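Local coordinates for phenylacetic acid degradation protein PaaI (Thermus thermophilus HB8, PDB 1WLU) that probably hydrolyses acyl-CoA thioesters, as a hot dog-fold thioesterase linked to phenylacetic acid degradation, at residues 92-98 and 110-116. Residues are numbered along the deposited sequence; the frame is centred on the assembly and turned at random.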
loop_
_atom_site.group_PDB
_atom_site.type_symbol
_atom_site.label_atom_id
_atom_site.label_comp_id
_atom_site.label_asym_id
_atom_site.label_seq_id
_atom_site.Cartn_x
_atom_site.Cartn_y
_atom_site.Cartn_z
ATOM N N ARG A 92 7.952 11.348 -14.938
ATOM C CA ARG A 92 6.522 11.091 -15.089
ATOM C C ARG A 92 5.773 10.672 -13.828
ATOM O O ARG A 92 4.561 10.459 -13.871
ATOM C CB ARG A 92 6.290 10.038 -16.181
ATOM C CG ARG A 92 6.832 10.426 -17.555
ATOM C CD ARG A 92 6.420 11.842 -17.949
ATOM N NE ARG A 92 4.971 12.027 -17.989
ATOM C CZ ARG A 92 4.169 11.484 -18.900
ATOM N NH1 ARG A 92 4.668 10.712 -19.855
ATOM N NH2 ARG A 92 2.865 11.720 -18.858
ATOM N N THR A 93 6.484 10.556 -12.711
ATOM C CA THR A 93 5.854 10.177 -11.448
ATOM C C THR A 93 6.555 10.875 -10.290
ATOM O O THR A 93 7.683 11.342 -10.427
ATOM C CB THR A 93 5.925 8.649 -11.203
ATOM O OG1 THR A 93 7.291 8.223 -11.228
ATOM C CG2 THR A 93 5.133 7.892 -12.264
ATOM N N ALA A 94 5.876 10.956 -9.152
ATOM C CA ALA A 94 6.438 11.582 -7.961
ATOM C C ALA A 94 5.774 10.951 -6.745
ATOM O O ALA A 94 4.625 10.515 -6.814
ATOM C CB ALA A 94 6.195 13.094 -7.980
ATOM N N THR A 95 6.502 10.900 -5.635
ATOM C CA THR A 95 5.987 10.294 -4.416
ATOM C C THR A 95 6.118 11.245 -3.234
ATOM O O THR A 95 7.117 11.957 -3.100
ATOM C CB THR A 95 6.730 8.973 -4.131
ATOM O OG1 THR A 95 6.504 8.070 -5.220
ATOM C CG2 THR A 95 6.238 8.336 -2.835
ATOM N N TYR A 96 5.093 11.248 -2.385
ATOM C CA TYR A 96 5.045 12.119 -1.218
ATOM C C TYR A 96 4.656 11.378 0.046
ATOM O O TYR A 96 3.910 10.398 0.001
ATOM C CB TYR A 96 4.026 13.246 -1.449
ATOM C CG TYR A 96 4.350 14.102 -2.643
ATOM C CD1 TYR A 96 4.141 13.632 -3.940
ATOM C CD2 TYR A 96 4.986 15.331 -2.481
ATOM C CE1 TYR A 96 4.574 14.358 -5.045
ATOM C CE2 TYR A 96 5.423 16.065 -3.580
ATOM C CZ TYR A 96 5.220 15.567 -4.855
ATOM O OH TYR A 96 5.715 16.250 -5.942
ATOM N N ARG A 97 5.177 11.855 1.171
ATOM C CA ARG A 97 4.847 11.304 2.476
ATOM C C ARG A 97 4.017 12.375 3.167
ATOM O O ARG A 97 4.389 13.551 3.167
ATOM C CB ARG A 97 6.100 11.029 3.312
ATOM C CG ARG A 97 5.787 10.923 4.807
ATOM C CD ARG A 97 6.945 10.402 5.640
ATOM N NE ARG A 97 8.185 11.137 5.422
ATOM C CZ ARG A 97 9.176 10.717 4.640
ATOM N NH1 ARG A 97 9.077 9.559 3.997
ATOM N NH2 ARG A 97 10.269 11.456 4.504
ATOM N N VAL A 98 2.892 11.974 3.743
ATOM C CA VAL A 98 2.032 12.919 4.433
ATOM C C VAL A 98 1.762 12.455 5.855
ATOM O O VAL A 98 1.136 11.417 6.076
ATOM C CB VAL A 98 0.682 13.097 3.699
ATOM C CG1 VAL A 98 -0.140 14.182 4.384
ATOM C CG2 VAL A 98 0.923 13.466 2.240
ATOM N N PHE A 110 0.368 8.742 5.519
ATOM C CA PHE A 110 -0.106 8.589 4.150
ATOM C C PHE A 110 1.106 8.590 3.222
ATOM O O PHE A 110 2.024 9.390 3.383
ATOM C CB PHE A 110 -1.071 9.753 3.852
ATOM C CG PHE A 110 -1.516 9.868 2.415
ATOM C CD1 PHE A 110 -0.633 10.291 1.424
ATOM C CD2 PHE A 110 -2.850 9.653 2.074
ATOM C CE1 PHE A 110 -1.076 10.506 0.117
ATOM C CE2 PHE A 110 -3.300 9.866 0.771
ATOM C CZ PHE A 110 -2.410 10.295 -0.206
ATOM N N THR A 111 1.115 7.661 2.275
ATOM C CA THR A 111 2.198 7.550 1.306
ATOM C C THR A 111 1.518 7.496 -0.055
ATOM O O THR A 111 0.690 6.623 -0.296
ATOM C CB THR A 111 3.004 6.253 1.525
ATOM O OG1 THR A 111 3.376 6.145 2.905
ATOM C CG2 THR A 111 4.265 6.261 0.667
ATOM N N GLY A 112 1.850 8.422 -0.947
ATOM C CA GLY A 112 1.197 8.417 -2.243
ATOM C C GLY A 112 2.077 8.742 -3.428
ATOM O O GLY A 112 3.050 9.486 -3.310
ATOM N N THR A 113 1.729 8.168 -4.574
ATOM C CA THR A 113 2.467 8.394 -5.805
ATOM C C THR A 113 1.524 8.930 -6.867
ATOM O O THR A 113 0.403 8.442 -7.021
ATOM C CB THR A 113 3.111 7.091 -6.302
ATOM O OG1 THR A 113 4.127 6.693 -5.376
ATOM C CG2 THR A 113 3.732 7.284 -7.683
ATOM N N VAL A 114 1.982 9.949 -7.586
ATOM C CA VAL A 114 1.190 10.558 -8.645
ATOM C C VAL A 114 1.811 10.308 -10.005
ATOM O O VAL A 114 2.987 9.950 -10.122
ATOM C CB VAL A 114 1.092 12.104 -8.508
ATOM C CG1 VAL A 114 0.353 12.484 -7.250
ATOM C CG2 VAL A 114 2.490 12.720 -8.528
ATOM N N PHE A 115 0.992 10.503 -11.031
ATOM C CA PHE A 115 1.426 10.391 -12.409
ATOM C C PHE A 115 1.447 11.848 -12.862
ATOM O O PHE A 115 0.465 12.570 -12.680
ATOM C CB PHE A 115 0.415 9.591 -13.233
ATOM C CG PHE A 115 0.754 9.516 -14.694
ATOM C CD1 PHE A 115 0.190 10.409 -15.601
ATOM C CD2 PHE A 115 1.654 8.566 -15.163
ATOM C CE1 PHE A 115 0.520 10.354 -16.955
ATOM C CE2 PHE A 115 1.991 8.502 -16.513
ATOM C CZ PHE A 115 1.422 9.399 -17.410
ATOM N N ARG A 116 2.574 12.286 -13.412
ATOM C CA ARG A 116 2.702 13.667 -13.867
ATOM C C ARG A 116 2.205 13.782 -15.300
ATOM O O ARG A 116 2.735 13.136 -16.205
ATOM C CB ARG A 116 4.160 14.115 -13.759
ATOM C CG ARG A 116 4.749 13.902 -12.368
ATOM C CD ARG A 116 6.168 14.425 -12.282
ATOM N NE ARG A 116 6.207 15.883 -12.353
ATOM C CZ ARG A 116 7.310 16.592 -12.561
ATOM N NH1 ARG A 116 8.476 15.980 -12.724
ATOM N NH2 ARG A 116 7.248 17.916 -12.603
#
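Ala94 with Val114, Tyr96 with Gly112 and Val98 with Phe110 form antiparallel hydrogen-bonded pairs, each joined by two backbone bonds; the shortest, Val98 N to Phe110 O, measures 2.7 Å. A further backbone bond, Arg116 N to Arg92 O, extends the ladder to the open end of the hairpin. At the non-hydrogen-bonded pair Thr95-Thr113 the two hydroxyls meet, OG1 to OG1 at 2.8 Å. Both threonines turn OG1 anti to the carbonyl carbon (chi1 -61° and -67°), which brings the oxygens together above one sheet face, bridging the two strands, and their beta-branching suits extended backbone.

These strands belong to the hairpin 93-102/105-116 within the antiparallel sheet of the hot dog fold, which wraps the long helix 40-56. Ala94, Tyr96, Val98, Phe110 and Val114 face that helix side, whereas Thr95, Arg97, Thr111 and Thr113 pack on the second subunit.

Apolar contacts dominate the face turned to the helix. Val98 and Phe110 run side by side, CG2 of the valine 3.6 Å from CD1 of the ring, and Phe110 also meets the rings of Phe51 and Tyr44. Glycine suits position 112 because a CB there would collide with CE1 of Phe110. The small Ala94 meets Val114 with its CB, 3.8 Å from Val114 CG2.

The remaining polar contacts gather at Arg92, a residue that binds CoA. Its chain, bent at chi2 and chi3, curls back so that the charged guanidinium grips a backbone carbonyl side-on, Arg92 NE at 3.1 Å and Arg92 NH2 at 3.0 Å from Arg116 O, the oxygen lying in the guanidinium plane. Phe115 lies alongside, its CE2 over the rim of one guanidinium face and its CZ 3.1 Å from Arg92 NH2; the two planes are 59° apart, so this is not a flat stack.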